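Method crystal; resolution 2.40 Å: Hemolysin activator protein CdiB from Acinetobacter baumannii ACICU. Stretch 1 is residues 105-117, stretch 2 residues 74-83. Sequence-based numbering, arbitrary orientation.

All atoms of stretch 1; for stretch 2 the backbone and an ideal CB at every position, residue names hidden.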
# COMPACT_ATOMS: atom_id res chain seq x y z
N ASN A 105 35.38 0.70 11.17
CA ASN A 105 34.02 0.93 11.63
C ASN A 105 33.16 1.59 10.56
O ASN A 105 31.96 1.34 10.48
CB ASN A 105 34.02 1.80 12.89
CG ASN A 105 34.35 1.02 14.14
OD1 ASN A 105 34.02 -0.16 14.25
ND2 ASN A 105 35.02 1.67 15.08
N TYR A 106 33.77 2.45 9.73
CA TYR A 106 33.03 3.09 8.65
C TYR A 106 32.65 2.08 7.57
O TYR A 106 31.52 2.10 7.07
CB TYR A 106 33.87 4.23 8.06
CG TYR A 106 33.22 4.97 6.91
CD1 TYR A 106 32.04 5.68 7.10
CD2 TYR A 106 33.80 4.99 5.66
CE1 TYR A 106 31.45 6.38 6.06
CE2 TYR A 106 33.22 5.68 4.61
CZ TYR A 106 32.04 6.37 4.81
OH TYR A 106 31.46 7.06 3.78
N ALA A 107 33.58 1.20 7.20
CA ALA A 107 33.28 0.18 6.20
C ALA A 107 32.29 -0.85 6.72
O ALA A 107 31.62 -1.51 5.92
CB ALA A 107 34.57 -0.50 5.75
N GLN A 108 32.19 -1.01 8.04
CA GLN A 108 31.22 -1.95 8.61
C GLN A 108 29.83 -1.32 8.67
O GLN A 108 28.83 -2.01 8.44
CB GLN A 108 31.67 -2.40 9.99
CG GLN A 108 30.67 -3.25 10.75
CD GLN A 108 30.53 -4.66 10.19
OE1 GLN A 108 31.36 -5.11 9.40
NE2 GLN A 108 29.49 -5.36 10.61
N ASN A 109 29.75 -0.03 8.99
CA ASN A 109 28.47 0.67 8.93
C ASN A 109 27.92 0.65 7.51
O ASN A 109 26.71 0.51 7.30
CB ASN A 109 28.63 2.10 9.43
CG ASN A 109 27.36 2.92 9.29
OD1 ASN A 109 26.45 2.80 10.10
ND2 ASN A 109 27.31 3.76 8.27
N GLU A 110 28.80 0.79 6.51
CA GLU A 110 28.37 0.69 5.12
C GLU A 110 27.87 -0.71 4.80
O GLU A 110 26.94 -0.89 4.00
CB GLU A 110 29.51 1.08 4.19
CG GLU A 110 29.05 1.47 2.81
CD GLU A 110 27.99 2.54 2.84
OE1 GLU A 110 28.24 3.61 3.44
OE2 GLU A 110 26.88 2.31 2.30
N LEU A 111 28.48 -1.72 5.42
CA LEU A 111 28.01 -3.09 5.26
C LEU A 111 26.59 -3.25 5.81
O LEU A 111 25.72 -3.84 5.16
CB LEU A 111 28.97 -4.05 5.96
CG LEU A 111 29.03 -5.50 5.47
CD1 LEU A 111 29.42 -5.54 4.00
CD2 LEU A 111 30.02 -6.30 6.31
N LEU A 112 26.35 -2.71 7.01
CA LEU A 112 25.01 -2.74 7.58
C LEU A 112 24.04 -1.86 6.80
O LEU A 112 22.84 -2.16 6.76
CB LEU A 112 25.06 -2.30 9.05
CG LEU A 112 25.97 -3.11 9.96
CD1 LEU A 112 25.96 -2.57 11.38
CD2 LEU A 112 25.57 -4.58 9.94
N LYS A 113 24.53 -0.79 6.18
CA LYS A 113 23.68 0.07 5.37
C LYS A 113 23.01 -0.73 4.25
O LYS A 113 21.83 -0.54 3.96
CB LYS A 113 24.49 1.22 4.78
CG LYS A 113 24.21 2.57 5.40
CD LYS A 113 24.89 3.67 4.60
CE LYS A 113 24.75 5.02 5.28
NZ LYS A 113 25.84 5.95 4.85
N LYS A 114 23.76 -1.62 3.61
CA LYS A 114 23.22 -2.44 2.53
C LYS A 114 22.53 -3.70 3.03
O LYS A 114 22.00 -4.46 2.21
CB LYS A 114 24.33 -2.80 1.54
CG LYS A 114 24.43 -1.86 0.34
CD LYS A 114 24.67 -0.42 0.77
CE LYS A 114 24.55 0.53 -0.42
NZ LYS A 114 25.46 0.14 -1.53
N GLY A 115 22.53 -3.95 4.34
CA GLY A 115 21.74 -5.01 4.93
C GLY A 115 22.46 -6.28 5.33
O GLY A 115 21.80 -7.24 5.75
N PHE A 116 23.79 -6.34 5.24
CA PHE A 116 24.53 -7.56 5.55
C PHE A 116 24.84 -7.58 7.04
O PHE A 116 25.96 -7.30 7.49
CB PHE A 116 25.77 -7.67 4.68
CG PHE A 116 25.49 -7.60 3.20
CD1 PHE A 116 25.18 -8.74 2.48
CD2 PHE A 116 25.52 -6.38 2.54
CE1 PHE A 116 24.92 -8.67 1.12
CE2 PHE A 116 25.25 -6.31 1.18
CZ PHE A 116 24.95 -7.45 0.47
N ILE A 117 23.82 -7.94 7.83
CA ILE A 117 23.90 -7.81 9.28
C ILE A 117 24.74 -8.89 9.94
O ILE A 117 25.11 -8.74 11.11
CB ILE A 117 22.49 -7.83 9.89
CG1 ILE A 117 21.67 -8.97 9.29
CG2 ILE A 117 21.80 -6.48 9.69
CD1 ILE A 117 20.31 -9.16 9.93
N UNK A 74 32.86 -9.40 -5.94
CA UNK A 74 32.39 -8.35 -6.85
C UNK A 74 31.16 -7.65 -6.31
O UNK A 74 30.93 -6.47 -6.59
CB UNK A 74 32.08 -8.94 -8.23
N UNK A 75 30.35 -8.36 -5.52
CA UNK A 75 29.16 -7.77 -4.91
C UNK A 75 29.50 -6.77 -3.82
O UNK A 75 28.67 -5.90 -3.52
CB UNK A 75 28.27 -8.87 -4.33
N UNK A 76 30.69 -6.85 -3.23
CA UNK A 76 31.03 -6.06 -2.05
C UNK A 76 32.00 -4.92 -2.34
O UNK A 76 32.49 -4.30 -1.40
CB UNK A 76 31.63 -6.97 -0.98
N UNK A 77 32.26 -4.61 -3.61
CA UNK A 77 33.18 -3.53 -3.93
C UNK A 77 32.66 -2.16 -3.48
O UNK A 77 33.45 -1.21 -3.41
CB UNK A 77 33.45 -3.51 -5.44
N UNK A 78 31.37 -2.05 -3.17
CA UNK A 78 30.84 -0.78 -2.67
C UNK A 78 31.44 -0.40 -1.32
O UNK A 78 31.39 0.78 -0.95
CB UNK A 78 29.32 -0.86 -2.55
N UNK A 79 31.98 -1.36 -0.58
CA UNK A 79 32.64 -1.05 0.68
C UNK A 79 33.92 -0.26 0.43
O UNK A 79 34.18 0.76 1.08
CB UNK A 79 32.95 -2.33 1.46
N UNK A 80 34.74 -0.72 -0.52
CA UNK A 80 35.95 0.02 -0.87
C UNK A 80 35.59 1.32 -1.58
O UNK A 80 36.25 2.35 -1.39
CB UNK A 80 36.87 -0.83 -1.75
N UNK A 81 34.55 1.28 -2.42
CA UNK A 81 34.07 2.49 -3.07
C UNK A 81 33.77 3.59 -2.06
O UNK A 81 34.18 4.74 -2.22
CB UNK A 81 32.82 2.18 -3.90
N UNK A 82 33.04 3.23 -0.99
CA UNK A 82 32.68 4.23 0.01
C UNK A 82 33.91 4.76 0.74
O UNK A 82 33.98 5.96 1.05
CB UNK A 82 31.69 3.64 1.02
N UNK A 83 34.89 3.90 1.00
CA UNK A 83 36.12 4.34 1.66
C UNK A 83 36.84 5.37 0.80
O UNK A 83 37.15 6.48 1.26
CB UNK A 83 37.04 3.15 1.94

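Helix 105-113 and helix 77-83 approach to 9.3 Å between axes, their N-to-C directions 131° apart.

Position 74 has nothing of stretch 1 within 5.5 Å of its ideal CB. The contact sets no preference; the deposited residue is Gln-74, poorly ordered and out of reach.

At position 75 CA-to-CB points sideways, and nothing of stretch 1 lies within 5.5 Å of the ideal CB. A long side chain could extend to the rim of the Phe-116 ring, whether apolar or polar. The residue is Gln-75, extended with chi1 and chi2 both t, which brings NE2 to 3.8 Å from Phe-116 CZ, at the ring edge.

Position 76 also points sideways, and again nothing of stretch 1 lies within 5.5 Å of the ideal CB, but Phe-116 and Leu-111 present an apolar surface farther out. A large hydrophobic residue, aromatic or a long aliphatic such as methionine, would bridge the gap. It is Phe-76, chi1 m. Its edge is directed at the face of Phe-116, with centroids 4.8 Å apart and planes at 65°, and its CE1 lies 3.9 Å from Leu-111 CD1.

Position 77 is out of reach, so stretch 1 offers no basis for a choice; the residue is Asn-77.

Position 78 points toward stretch 1, its ideal CB 4.1 Å from Lys-114 NZ. An acidic group could answer that charge, whereas a ring could use both the ammonium and the apolar groups of Leu-111 and Phe-116. The residue is Phe-78, chi1 p, which has the largest covered area of the ten. Lys-114 lies over one face: its CG is 4.0 Å from the Phe-78 ring centroid in a CH-pi contact, and its NZ is 4.1 Å from that centroid in an off-centre cation-pi contact. Phe-78 CZ reaches Phe-116 CE2 at 4.0 Å, while Glu-110 O sits at the ring edge, 3.5 Å from Phe-78 CE2.

Position 79 holds the closest backbone register, 5.7 Å from its CA to Ala-107 CA. With the ideal CB sideways, 4.7 Å from Ala-107 O and 5.4 Å from Leu-111 CD1, a compact apolar residue suits. Val-79 spans both neighbours: CG1 is 3.6 Å from Ala-107 CB, and CG2 is 4.0 Å from Leu-111 CD1.

Position 80 points away and position 81 is out of reach, so stretch 1 does not choose between polar and apolar side chains at either; they are Ile-80 and Lys-81, and neither touches stretch 1.

Position 82 points toward stretch 1, and its ideal CB is already 3.9 Å from Glu-110 CG and 4.4 Å from Tyr-106 OH. Such proximity favours a small residue, alanine or serine, with glycine tolerated but leaving the contact unused. Ala-82 fills the site with its methyl, while its carbonyl O lies 3.7 Å from Tyr-106 CE2 at the ring edge.

Position 83 is sideways, its ideal CB 5.3 Å from Tyr-106 CD2, leaving room for a longer aliphatic chain. Ile-83, with both chi angles m, extends CD1 to 3.5 Å from Tyr-106 CD2 and 4.0 Å from Ala-107 CB.

Stretch 2 74-83: QQFNFVIKAI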
# COMPACT_ATOMS: atom_id res chain seq x y z
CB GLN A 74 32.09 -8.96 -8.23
CG GLN A 74 31.98 -7.95 -9.36
CD GLN A 74 33.27 -7.83 -10.16
OE1 GLN A 74 34.37 -7.87 -9.60
NE2 GLN A 74 33.14 -7.68 -11.47
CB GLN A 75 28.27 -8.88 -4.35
CG GLN A 75 26.95 -8.41 -3.75
CD GLN A 75 26.15 -9.55 -3.15
OE1 GLN A 75 26.64 -10.67 -3.01
NE2 GLN A 75 24.89 -9.28 -2.81
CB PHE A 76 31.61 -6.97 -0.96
CG PHE A 76 30.58 -7.83 -0.30
CD1 PHE A 76 29.59 -7.27 0.49
CD2 PHE A 76 30.60 -9.21 -0.47
CE1 PHE A 76 28.64 -8.06 1.11
CE2 PHE A 76 29.65 -10.00 0.14
CZ PHE A 76 28.67 -9.43 0.94
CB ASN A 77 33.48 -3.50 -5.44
CG ASN A 77 32.23 -3.31 -6.28
OD1 ASN A 77 31.56 -2.28 -6.21
ND2 ASN A 77 31.93 -4.30 -7.11
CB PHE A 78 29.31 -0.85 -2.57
CG PHE A 78 28.82 -1.72 -1.46
CD1 PHE A 78 28.67 -3.09 -1.65
CD2 PHE A 78 28.49 -1.19 -0.22
CE1 PHE A 78 28.20 -3.90 -0.63
CE2 PHE A 78 28.03 -2.00 0.81
CZ PHE A 78 27.89 -3.36 0.60
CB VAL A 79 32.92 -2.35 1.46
CG1 VAL A 79 33.92 -2.10 2.58
CG2 VAL A 79 31.62 -2.92 2.02
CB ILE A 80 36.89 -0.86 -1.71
CG1 ILE A 80 37.34 -2.08 -0.91
CG2 ILE A 80 38.11 -0.06 -2.17
CD1 ILE A 80 38.10 -1.74 0.35
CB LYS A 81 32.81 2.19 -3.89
CG LYS A 81 33.03 1.97 -5.38
CD LYS A 81 31.73 2.23 -6.13
CE LYS A 81 31.36 1.09 -7.05
NZ LYS A 81 29.88 0.94 -7.15
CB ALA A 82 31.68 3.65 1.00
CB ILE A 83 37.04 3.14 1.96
CG1 ILE A 83 36.39 2.20 2.98
CG2 ILE A 83 38.39 3.63 2.47
CD1 ILE A 83 36.15 2.83 4.32
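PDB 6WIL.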